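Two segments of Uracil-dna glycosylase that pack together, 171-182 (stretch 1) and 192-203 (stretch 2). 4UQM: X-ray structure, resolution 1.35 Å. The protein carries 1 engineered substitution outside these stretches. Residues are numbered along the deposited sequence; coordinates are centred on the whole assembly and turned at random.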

# COMPACT_ATOMS: atom_id res chain seq x y z
N VAL A 171 0.15 -4.81 -12.16
CA VAL A 171 -0.23 -3.41 -12.40
C VAL A 171 0.60 -2.83 -13.54
O VAL A 171 0.05 -2.15 -14.40
CB VAL A 171 -0.08 -2.59 -11.11
CG1 VAL A 171 -0.41 -1.15 -11.35
CG2 VAL A 171 -1.01 -3.16 -10.02
N ASN A 172 1.91 -3.11 -13.57
CA ASN A 172 2.76 -2.59 -14.66
C ASN A 172 2.34 -3.07 -16.05
O ASN A 172 2.50 -2.38 -17.06
CB ASN A 172 4.18 -3.04 -14.40
CG ASN A 172 5.14 -2.53 -15.43
OD1 ASN A 172 5.38 -1.33 -15.52
ND2 ASN A 172 5.70 -3.42 -16.22
N ALA A 173 1.80 -4.28 -16.10
CA ALA A 173 1.27 -4.83 -17.35
C ALA A 173 0.04 -4.09 -17.89
O ALA A 173 -0.35 -4.32 -19.05
CB ALA A 173 0.95 -6.32 -17.17
N LYS A 174 -0.62 -3.26 -17.07
CA LYS A 174 -1.74 -2.46 -17.59
C LYS A 174 -1.23 -1.45 -18.61
O LYS A 174 -0.14 -0.88 -18.45
CB LYS A 174 -2.48 -1.75 -16.47
CG LYS A 174 -3.23 -2.64 -15.47
CD LYS A 174 -3.50 -1.90 -14.17
CE LYS A 174 -4.33 -0.66 -14.29
NZ LYS A 174 -5.71 -0.78 -13.90
N GLU A 175 -2.05 -1.19 -19.61
CA GLU A 175 -1.70 -0.26 -20.69
C GLU A 175 -1.92 1.19 -20.27
O GLU A 175 -1.07 2.04 -20.52
CB GLU A 175 -2.44 -0.66 -21.98
CG GLU A 175 -2.03 -2.09 -22.41
CD GLU A 175 -2.79 -2.72 -23.57
OE1 GLU A 175 -4.06 -2.81 -23.54
OE2 GLU A 175 -2.07 -3.24 -24.49
N GLU A 176 -3.00 1.45 -19.56
CA GLU A 176 -3.30 2.83 -19.13
C GLU A 176 -2.42 3.24 -17.98
O GLU A 176 -2.10 2.43 -17.14
CB GLU A 176 -4.75 3.01 -18.73
CG GLU A 176 -5.20 4.43 -19.07
CD GLU A 176 -6.70 4.60 -19.11
OE1 GLU A 176 -7.40 3.67 -18.62
OE2 GLU A 176 -7.17 5.65 -19.64
N ARG A 177 -2.04 4.52 -17.99
CA ARG A 177 -1.16 5.07 -16.98
C ARG A 177 -1.55 4.74 -15.54
O ARG A 177 -2.68 4.97 -15.07
CB ARG A 177 -1.11 6.61 -17.10
CG ARG A 177 -0.29 7.25 -15.98
CD ARG A 177 0.16 8.63 -16.35
NE ARG A 177 1.23 8.64 -17.37
CZ ARG A 177 1.84 9.74 -17.78
NH1 ARG A 177 1.39 10.95 -17.42
NH2 ARG A 177 2.86 9.66 -18.63
N VAL A 178 -0.58 4.25 -14.81
CA VAL A 178 -0.61 4.12 -13.37
C VAL A 178 0.55 4.93 -12.80
O VAL A 178 1.69 4.90 -13.32
CB VAL A 178 -0.50 2.65 -12.95
CG1 VAL A 178 -0.41 2.53 -11.48
CG2 VAL A 178 -1.71 1.89 -13.47
N VAL A 179 0.26 5.66 -11.74
CA VAL A 179 1.30 6.32 -10.96
C VAL A 179 1.68 5.46 -9.78
O VAL A 179 0.83 5.14 -8.93
CB VAL A 179 0.84 7.73 -10.52
CG1 VAL A 179 1.93 8.44 -9.71
CG2 VAL A 179 0.33 8.60 -11.69
N PHE A 180 2.94 5.10 -9.69
CA PHE A 180 3.49 4.36 -8.59
C PHE A 180 4.22 5.30 -7.67
O PHE A 180 5.18 5.96 -8.10
CB PHE A 180 4.48 3.31 -9.11
CG PHE A 180 3.88 2.23 -10.02
CD1 PHE A 180 3.57 2.49 -11.35
CD2 PHE A 180 3.66 0.96 -9.52
CE1 PHE A 180 3.10 1.48 -12.17
CE2 PHE A 180 3.15 -0.07 -10.33
CZ PHE A 180 2.86 0.20 -11.66
N ILE A 181 3.81 5.32 -6.41
CA ILE A 181 4.43 6.14 -5.36
C ILE A 181 5.15 5.19 -4.40
O ILE A 181 4.53 4.41 -3.71
CB ILE A 181 3.38 6.99 -4.58
CG1 ILE A 181 2.57 7.87 -5.54
CG2 ILE A 181 4.04 7.78 -3.45
CD1 ILE A 181 1.41 8.56 -4.82
N LEU A 182 6.49 5.28 -4.40
CA LEU A 182 7.34 4.34 -3.64
C LEU A 182 7.88 5.12 -2.46
O LEU A 182 8.74 6.02 -2.62
CB LEU A 182 8.45 3.81 -4.55
CG LEU A 182 7.96 3.21 -5.88
CD1 LEU A 182 9.16 2.68 -6.68
CD2 LEU A 182 6.92 2.11 -5.66
N LYS A 192 12.79 -0.91 -10.53
CA LYS A 192 13.20 -1.59 -11.76
C LYS A 192 12.12 -2.41 -12.48
O LYS A 192 12.24 -2.67 -13.68
CB LYS A 192 14.43 -2.49 -11.51
CG LYS A 192 14.19 -3.68 -10.61
CD LYS A 192 15.33 -4.69 -10.66
CE LYS A 192 15.05 -5.77 -11.71
NZ LYS A 192 16.14 -6.74 -11.96
N LEU A 193 11.08 -2.78 -11.73
CA LEU A 193 9.98 -3.56 -12.32
C LEU A 193 9.01 -2.68 -13.08
O LEU A 193 8.16 -3.21 -13.81
CB LEU A 193 9.19 -4.26 -11.19
CG LEU A 193 10.01 -5.24 -10.35
CD1 LEU A 193 9.14 -5.81 -9.24
CD2 LEU A 193 10.70 -6.29 -11.18
N ILE A 194 9.04 -1.36 -12.85
CA ILE A 194 8.09 -0.44 -13.46
C ILE A 194 8.63 0.06 -14.83
O ILE A 194 9.29 1.07 -14.95
CB ILE A 194 7.68 0.68 -12.50
CG1 ILE A 194 7.14 0.05 -11.19
CG2 ILE A 194 6.60 1.53 -13.16
CD1 ILE A 194 7.32 0.93 -10.01
N THR A 195 8.38 -0.73 -15.85
CA THR A 195 8.89 -0.49 -17.19
C THR A 195 7.84 -0.01 -18.17
O THR A 195 8.18 0.38 -19.30
CB THR A 195 9.41 -1.82 -17.75
OG1 THR A 195 8.33 -2.78 -17.72
CG2 THR A 195 10.54 -2.35 -16.94
N GLY A 196 6.57 -0.04 -17.79
CA GLY A 196 5.52 0.32 -18.75
C GLY A 196 5.69 1.75 -19.27
O GLY A 196 5.89 2.67 -18.45
N LYS A 197 5.59 1.93 -20.60
CA LYS A 197 5.89 3.24 -21.21
C LYS A 197 4.96 4.35 -20.70
O LYS A 197 5.35 5.53 -20.67
CB LYS A 197 5.83 3.19 -22.75
CG LYS A 197 4.48 2.87 -23.40
CD LYS A 197 4.55 2.88 -24.94
N ASN A 198 3.74 3.99 -20.32
CA ASN A 198 2.80 5.00 -19.85
C ASN A 198 2.78 5.24 -18.38
O ASN A 198 2.03 6.11 -17.92
CB ASN A 198 1.40 4.65 -20.29
CG ASN A 198 1.24 4.73 -21.78
OD1 ASN A 198 1.79 5.63 -22.46
ND2 ASN A 198 0.50 3.78 -22.32
N HIS A 199 3.59 4.51 -17.63
CA HIS A 199 3.54 4.64 -16.18
C HIS A 199 4.49 5.74 -15.67
O HIS A 199 5.36 6.17 -16.38
CB HIS A 199 3.83 3.30 -15.52
CG HIS A 199 2.87 2.23 -15.94
ND1 HIS A 199 1.55 2.51 -16.18
CD2 HIS A 199 3.02 0.91 -16.18
CE1 HIS A 199 0.92 1.42 -16.57
NE2 HIS A 199 1.79 0.43 -16.56
N VAL A 200 4.27 6.16 -14.43
CA VAL A 200 5.05 7.20 -13.77
C VAL A 200 5.46 6.69 -12.43
O VAL A 200 4.64 6.12 -11.70
CB VAL A 200 4.24 8.51 -13.65
CG1 VAL A 200 4.95 9.57 -12.82
CG2 VAL A 200 3.90 9.09 -15.03
N VAL A 201 6.70 6.96 -12.03
CA VAL A 201 7.21 6.62 -10.72
C VAL A 201 7.57 7.89 -9.96
O VAL A 201 8.27 8.77 -10.48
CB VAL A 201 8.43 5.71 -10.80
CG1 VAL A 201 8.92 5.36 -9.40
CG2 VAL A 201 8.06 4.46 -11.58
N ILE A 202 7.06 7.96 -8.74
CA ILE A 202 7.41 8.99 -7.79
C ILE A 202 8.02 8.29 -6.59
O ILE A 202 7.43 7.34 -6.06
CB ILE A 202 6.16 9.79 -7.38
CG1 ILE A 202 5.61 10.50 -8.59
CG2 ILE A 202 6.50 10.79 -6.27
CD1 ILE A 202 4.19 11.02 -8.42
N GLU A 203 9.20 8.72 -6.14
CA GLU A 203 9.87 8.02 -5.06
C GLU A 203 10.39 9.01 -4.05
O GLU A 203 10.84 10.10 -4.40
CB GLU A 203 10.94 7.06 -5.58
CG GLU A 203 12.12 7.68 -6.20
CD GLU A 203 13.03 6.64 -6.85
OE1 GLU A 203 13.26 5.55 -6.29
OE2 GLU A 203 13.39 6.85 -7.98
O HOH W 1 4.89 7.51 -18.85

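What joins the two strands? They run parallel, and a ladder of backbone hydrogen bonds links them: Val-200 N to Val-178 O (3.1 Å), Phe-180 N to Val-200 O (2.8 Å), Ile-202 N to Phe-180 O (2.8 Å) and Leu-182 N to Ile-202 O (2.8 Å). Val-200 and Ile-202 thus each donate and accept, as alternate residues do in a parallel pair.

How does His-199 extend this ladder? Its ring binds through both nitrogens. ND1 accepts from Val-178 N at 3.1 Å, and NE2 donates to Asn-172 O at 2.9 Å, so NE2 carries the proton, and one side chain ties the helical residue Asn-172 to Val-178, just before the strand.

Which other polar side chains meet backbone? Asn-172 OD1 accepts from Gly-196 N (2.9 Å), while its ND2 donates to the side-chain oxygen Thr-195 OG1 (3.1 Å). Within the turn, Asn-198 works both ways: its ND2 donates to Glu-175 O (3.0 Å), and its O accepts from Arg-177 NE (2.7 Å).

Where do apolar groups pack? Ile-194 lies over a face of the Phe-180 ring, with CG2 3.6 Å from Phe-180 CE1, and that ring turns its edge toward the face of His-199. On the opposite sheet face, Val-179 CG1 meets Ile-202 CD1 at 3.7 Å.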